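Local coordinates for lipid II:glycine glycyltransferase (Staphylococcus aureus, PDB 6SNR), which probably adds the first glycine of the pentaglycine cross-bridge to the lysine side chain of lipid II, using glycyl-tRNA as donor, at residues Pro299-Phe311 and Tyr320-Asn333. Numbering follows the deposited sequence.
Sequences PEGIYLSGALLMF and YGASSNEFRDFLPN
Leu304 packs against the loop that follows strand 320-323 and against Pro332 at the start of the next helix. Its CB lies against the Pro332 ring, 3.8 Å from Pro332 CB. With CG anti to the carbonyl carbon (chi1 -61°), its two methyls reach Phe327. Leu304 CD2 comes within 3.9 Å of Phe327 CD2, and the two side chains cross at about a right angle. Ile302 CD1 meets the same ring at its edge, 4.0 Å from Phe327 CE2, and also touches the Glu326 carboxylate.

Toward Leu308 the contact becomes regular antiparallel pairing. Gly306 and Ala322 exchange two backbone hydrogen bonds, N to O in both directions. Leu308 N bonds to Tyr320 O, and Ser324 N to Leu304 O at 2.9 Å closes the row at the loop end. On the face carrying Ser305 and Ala307, Ser305 CB packs 3.3 Å from Asn333 ND2. Ser305 OG is buried without a polar partner, 3.7 Å from Pro332 CB. On the other face Leu308 CD1 makes a looser contact with Tyr320 CD2 at 4.3 Å.

Further out, Met336 of helix 332-347 touches Ser305 and Ala307, and Met340 touches Ala307. Tyr320 OH is hydrogen-bonded to Tyr212 OH, and strand 226-233 pairs with the other edge of strand 302-312. The whole is a beta hairpin whose second strand runs through the loop 324-331 into helix 332-347, within a mixed seven-stranded sheet, consistent with the GNAT-like domains of the FemABX family.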
loop_
_atom_site.group_PDB
_atom_site.type_symbol
_atom_site.label_atom_id
_atom_site.label_comp_id
_atom_site.label_asym_id
_atom_site.label_seq_id
_atom_site.Cartn_x
_atom_site.Cartn_y
_atom_site.Cartn_z
ATOM N N PRO A 299 -20.614 6.387 21.887
ATOM C CA PRO A 299 -21.213 5.109 22.341
ATOM C C PRO A 299 -20.771 3.858 21.598
ATOM O O PRO A 299 -20.617 2.805 22.209
ATOM C CB PRO A 299 -22.726 5.329 22.168
ATOM C CG PRO A 299 -22.903 6.797 22.166
ATOM C CD PRO A 299 -21.639 7.420 21.648
ATOM N N GLU A 300 -20.558 3.979 20.293
ATOM C CA GLU A 300 -20.071 2.875 19.490
ATOM C C GLU A 300 -18.638 3.154 19.010
ATOM O O GLU A 300 -18.262 2.709 17.940
ATOM C CB GLU A 300 -20.994 2.679 18.284
ATOM N N GLY A 301 -17.859 3.902 19.793
ATOM C CA GLY A 301 -16.432 4.104 19.518
ATOM C C GLY A 301 -16.127 5.198 18.523
ATOM O O GLY A 301 -17.021 5.879 18.010
ATOM N N ILE A 302 -14.837 5.373 18.259
ATOM C CA ILE A 302 -14.369 6.407 17.391
ATOM C C ILE A 302 -13.307 5.778 16.508
ATOM O O ILE A 302 -12.488 4.983 16.972
ATOM C CB ILE A 302 -13.771 7.599 18.176
ATOM C CG1 ILE A 302 -13.454 8.772 17.230
ATOM C CG2 ILE A 302 -12.535 7.202 18.962
ATOM C CD1 ILE A 302 -12.590 9.857 17.843
ATOM N N TYR A 303 -13.355 6.127 15.234
ATOM C CA TYR A 303 -12.317 5.692 14.298
ATOM C C TYR A 303 -11.193 6.717 14.258
ATOM O O TYR A 303 -11.434 7.909 14.130
ATOM C CB TYR A 303 -12.921 5.504 12.908
ATOM C CG TYR A 303 -13.776 4.273 12.815
ATOM C CD1 TYR A 303 -13.217 3.003 12.805
ATOM C CD2 TYR A 303 -15.153 4.371 12.712
ATOM C CE1 TYR A 303 -13.983 1.849 12.720
ATOM C CE2 TYR A 303 -15.934 3.230 12.616
ATOM C CZ TYR A 303 -15.367 1.973 12.624
ATOM O OH TYR A 303 -16.165 0.835 12.538
ATOM N N LEU A 304 -9.960 6.206 14.334
ATOM C CA LEU A 304 -8.754 6.990 14.414
ATOM C C LEU A 304 -7.902 7.028 13.158
ATOM O O LEU A 304 -7.200 8.005 12.904
ATOM C CB LEU A 304 -7.870 6.389 15.521
ATOM C CG LEU A 304 -8.468 6.391 16.938
ATOM C CD1 LEU A 304 -7.419 5.931 17.929
ATOM C CD2 LEU A 304 -9.027 7.751 17.285
ATOM N N SER A 305 -7.890 5.925 12.414
ATOM C CA SER A 305 -7.092 5.885 11.196
ATOM C C SER A 305 -7.734 4.938 10.200
ATOM O O SER A 305 -8.613 4.171 10.541
ATOM C CB SER A 305 -5.653 5.482 11.473
ATOM O OG SER A 305 -5.522 4.158 11.928
ATOM N N GLY A 306 -7.251 4.969 8.969
ATOM C CA GLY A 306 -7.766 4.079 7.928
ATOM C C GLY A 306 -6.802 4.043 6.755
ATOM O O GLY A 306 -5.913 4.922 6.618
ATOM N N ALA A 307 -6.928 2.977 5.956
ATOM C CA ALA A 307 -6.083 2.832 4.792
ATOM C C ALA A 307 -6.682 1.907 3.753
ATOM O O ALA A 307 -7.473 1.021 4.059
ATOM C CB ALA A 307 -4.751 2.292 5.228
ATOM N N LEU A 308 -6.248 2.115 2.502
ATOM C CA LEU A 308 -6.578 1.235 1.395
ATOM C C LEU A 308 -5.374 0.392 0.980
ATOM O O LEU A 308 -4.289 0.943 0.759
ATOM C CB LEU A 308 -7.059 2.101 0.250
ATOM C CG LEU A 308 -8.459 2.714 0.327
ATOM C CD1 LEU A 308 -8.670 3.753 -0.787
ATOM C CD2 LEU A 308 -9.523 1.646 0.244
ATOM N N LEU A 309 -5.576 -0.931 0.877
ATOM C CA LEU A 309 -4.559 -1.936 0.587
ATOM C C LEU A 309 -4.973 -2.636 -0.705
ATOM O O LEU A 309 -6.093 -3.108 -0.810
ATOM C CB LEU A 309 -4.503 -2.984 1.697
ATOM C CG LEU A 309 -3.512 -4.119 1.596
ATOM C CD1 LEU A 309 -2.099 -3.574 1.648
ATOM C CD2 LEU A 309 -3.751 -5.190 2.674
ATOM N N MET A 310 -4.095 -2.614 -1.712
ATOM C CA MET A 310 -4.379 -3.251 -3.019
ATOM C C MET A 310 -3.527 -4.447 -3.239
ATOM O O MET A 310 -2.483 -4.611 -2.603
ATOM C CB MET A 310 -4.081 -2.258 -4.173
ATOM C CG MET A 310 -4.565 -0.861 -3.987
ATOM S SD MET A 310 -6.286 -0.692 -3.526
ATOM C CE MET A 310 -6.104 -0.015 -1.935
ATOM N N PHE A 311 -3.889 -5.317 -4.198
ATOM C CA PHE A 311 -3.111 -6.497 -4.507
ATOM C C PHE A 311 -3.024 -6.744 -6.013
ATOM O O PHE A 311 -3.982 -6.443 -6.760
ATOM C CB PHE A 311 -3.740 -7.775 -3.968
ATOM C CG PHE A 311 -3.770 -7.836 -2.454
ATOM C CD1 PHE A 311 -4.823 -7.303 -1.740
ATOM C CD2 PHE A 311 -2.731 -8.411 -1.805
ATOM C CE1 PHE A 311 -4.830 -7.362 -0.322
ATOM C CE2 PHE A 311 -2.719 -8.482 -0.423
ATOM C CZ PHE A 311 -3.758 -7.948 0.317
ATOM N N TYR A 320 -3.219 4.408 0.097
ATOM C CA TYR A 320 -3.604 5.637 0.758
ATOM C C TYR A 320 -3.833 5.342 2.235
ATOM O O TYR A 320 -4.367 4.291 2.573
ATOM C CB TYR A 320 -4.925 6.207 0.187
ATOM C CG TYR A 320 -4.848 6.746 -1.223
ATOM C CD1 TYR A 320 -4.326 7.987 -1.462
ATOM C CD2 TYR A 320 -5.359 6.015 -2.303
ATOM C CE1 TYR A 320 -4.244 8.504 -2.759
ATOM C CE2 TYR A 320 -5.283 6.505 -3.604
ATOM C CZ TYR A 320 -4.744 7.751 -3.819
ATOM O OH TYR A 320 -4.661 8.257 -5.088
ATOM N N GLY A 321 -3.451 6.284 3.092
ATOM C CA GLY A 321 -3.732 6.206 4.537
ATOM C C GLY A 321 -4.115 7.556 5.121
ATOM O O GLY A 321 -3.754 8.594 4.554
ATOM N N ALA A 322 -4.864 7.547 6.217
ATOM C CA ALA A 322 -5.361 8.797 6.829
ATOM C C ALA A 322 -5.498 8.588 8.305
ATOM O O ALA A 322 -5.696 7.452 8.753
ATOM C CB ALA A 322 -6.693 9.230 6.221
ATOM N N SER A 323 -5.390 9.670 9.083
ATOM C CA SER A 323 -5.614 9.541 10.519
ATOM C C SER A 323 -6.047 10.871 11.107
ATOM O O SER A 323 -5.714 11.920 10.545
ATOM C CB SER A 323 -4.345 9.036 11.227
ATOM O OG SER A 323 -3.245 9.908 11.011
ATOM N N SER A 324 -6.782 10.788 12.215
ATOM C CA SER A 324 -7.344 11.976 12.876
ATOM C C SER A 324 -6.330 12.590 13.810
ATOM O O SER A 324 -5.263 12.043 14.027
ATOM C CB SER A 324 -8.596 11.630 13.669
ATOM O OG SER A 324 -8.295 10.830 14.793
ATOM N N ASN A 325 -6.681 13.760 14.339
ATOM C CA ASN A 325 -5.845 14.459 15.306
ATOM C C ASN A 325 -6.040 13.977 16.750
ATOM O O ASN A 325 -5.323 14.421 17.654
ATOM C CB ASN A 325 -6.137 15.976 15.223
ATOM C CG ASN A 325 -5.781 16.581 13.870
ATOM O OD1 ASN A 325 -6.582 17.293 13.268
ATOM N ND2 ASN A 325 -4.559 16.362 13.422
ATOM N N GLU A 326 -6.985 13.072 16.983
ATOM C CA GLU A 326 -7.295 12.631 18.345
ATOM C C GLU A 326 -6.691 11.276 18.719
ATOM O O GLU A 326 -6.448 10.426 17.864
ATOM C CB GLU A 326 -8.793 12.533 18.530
ATOM C CG GLU A 326 -9.555 13.816 18.289
ATOM C CD GLU A 326 -11.032 13.576 18.457
ATOM O OE1 GLU A 326 -11.739 13.542 17.433
ATOM O OE2 GLU A 326 -11.467 13.373 19.610
ATOM N N PHE A 327 -6.465 11.100 20.015
ATOM C CA PHE A 327 -6.014 9.840 20.604
ATOM C C PHE A 327 -4.752 9.256 19.946
ATOM O O PHE A 327 -4.598 8.026 19.880
ATOM C CB PHE A 327 -7.156 8.827 20.641
ATOM C CG PHE A 327 -8.376 9.327 21.349
ATOM C CD1 PHE A 327 -8.394 9.407 22.737
ATOM C CD2 PHE A 327 -9.494 9.737 20.638
ATOM C CE1 PHE A 327 -9.510 9.892 23.402
ATOM C CE2 PHE A 327 -10.619 10.224 21.303
ATOM C CZ PHE A 327 -10.621 10.284 22.686
ATOM N N ARG A 328 -3.833 10.147 19.555
ATOM C CA ARG A 328 -2.582 9.783 18.852
ATOM C C ARG A 328 -1.707 8.853 19.691
ATOM O O ARG A 328 -0.957 8.053 19.143
ATOM C CB ARG A 328 -1.751 11.016 18.472
ATOM C CG ARG A 328 -2.399 12.047 17.549
ATOM C CD ARG A 328 -1.580 13.347 17.482
ATOM N NE ARG A 328 -1.363 13.901 18.824
ATOM C CZ ARG A 328 -0.774 15.063 19.103
ATOM N NH1 ARG A 328 -0.643 15.437 20.374
ATOM N NH2 ARG A 328 -0.319 15.856 18.136
ATOM N N ASP A 329 -1.787 8.969 21.019
ATOM C CA ASP A 329 -1.026 8.097 21.932
ATOM C C ASP A 329 -1.402 6.617 21.879
ATOM O O ASP A 329 -0.663 5.772 22.365
ATOM C CB ASP A 329 -1.143 8.609 23.387
ATOM C CG ASP A 329 -0.213 9.761 23.685
ATOM O OD1 ASP A 329 0.334 10.367 22.734
ATOM O OD2 ASP A 329 -0.020 10.062 24.897
ATOM N N PHE A 330 -2.513 6.277 21.225
ATOM C CA PHE A 330 -2.848 4.897 21.008
ATOM C C PHE A 330 -2.092 4.323 19.806
ATOM O O PHE A 330 -2.216 3.155 19.544
ATOM C CB PHE A 330 -4.358 4.768 20.772
ATOM C CG PHE A 330 -5.163 4.736 22.044
ATOM C CD1 PHE A 330 -5.472 5.909 22.706
ATOM C CD2 PHE A 330 -5.558 3.519 22.594
ATOM C CE1 PHE A 330 -6.188 5.873 23.901
ATOM C CE2 PHE A 330 -6.276 3.479 23.783
ATOM C CZ PHE A 330 -6.598 4.671 24.419
ATOM N N LEU A 331 -1.327 5.158 19.114
ATOM C CA LEU A 331 -0.507 4.739 17.951
ATOM C C LEU A 331 -1.307 3.926 16.936
ATOM O O LEU A 331 -0.875 2.850 16.507
ATOM C CB LEU A 331 0.729 3.976 18.406
ATOM C CG LEU A 331 1.556 4.774 19.442
ATOM C CD1 LEU A 331 2.444 3.828 20.226
ATOM C CD2 LEU A 331 2.348 5.872 18.750
ATOM N N PRO A 332 -2.480 4.434 16.534
ATOM C CA PRO A 332 -3.333 3.674 15.606
ATOM C C PRO A 332 -2.695 3.345 14.254
ATOM O O PRO A 332 -2.920 2.234 13.782
ATOM C CB PRO A 332 -4.559 4.556 15.455
ATOM C CG PRO A 332 -4.015 5.924 15.601
ATOM C CD PRO A 332 -2.991 5.803 16.723
ATOM N N ASN A 333 -1.921 4.259 13.674
ATOM C CA ASN A 333 -1.255 3.996 12.368
ATOM C C ASN A 333 -0.265 2.846 12.462
ATOM O O ASN A 333 -0.135 2.048 11.543
ATOM C CB ASN A 333 -0.548 5.252 11.856
ATOM C CG ASN A 333 -1.526 6.390 11.553
ATOM O OD1 ASN A 333 -1.381 7.513 12.027
ATOM N ND2 ASN A 333 -2.518 6.097 10.755
#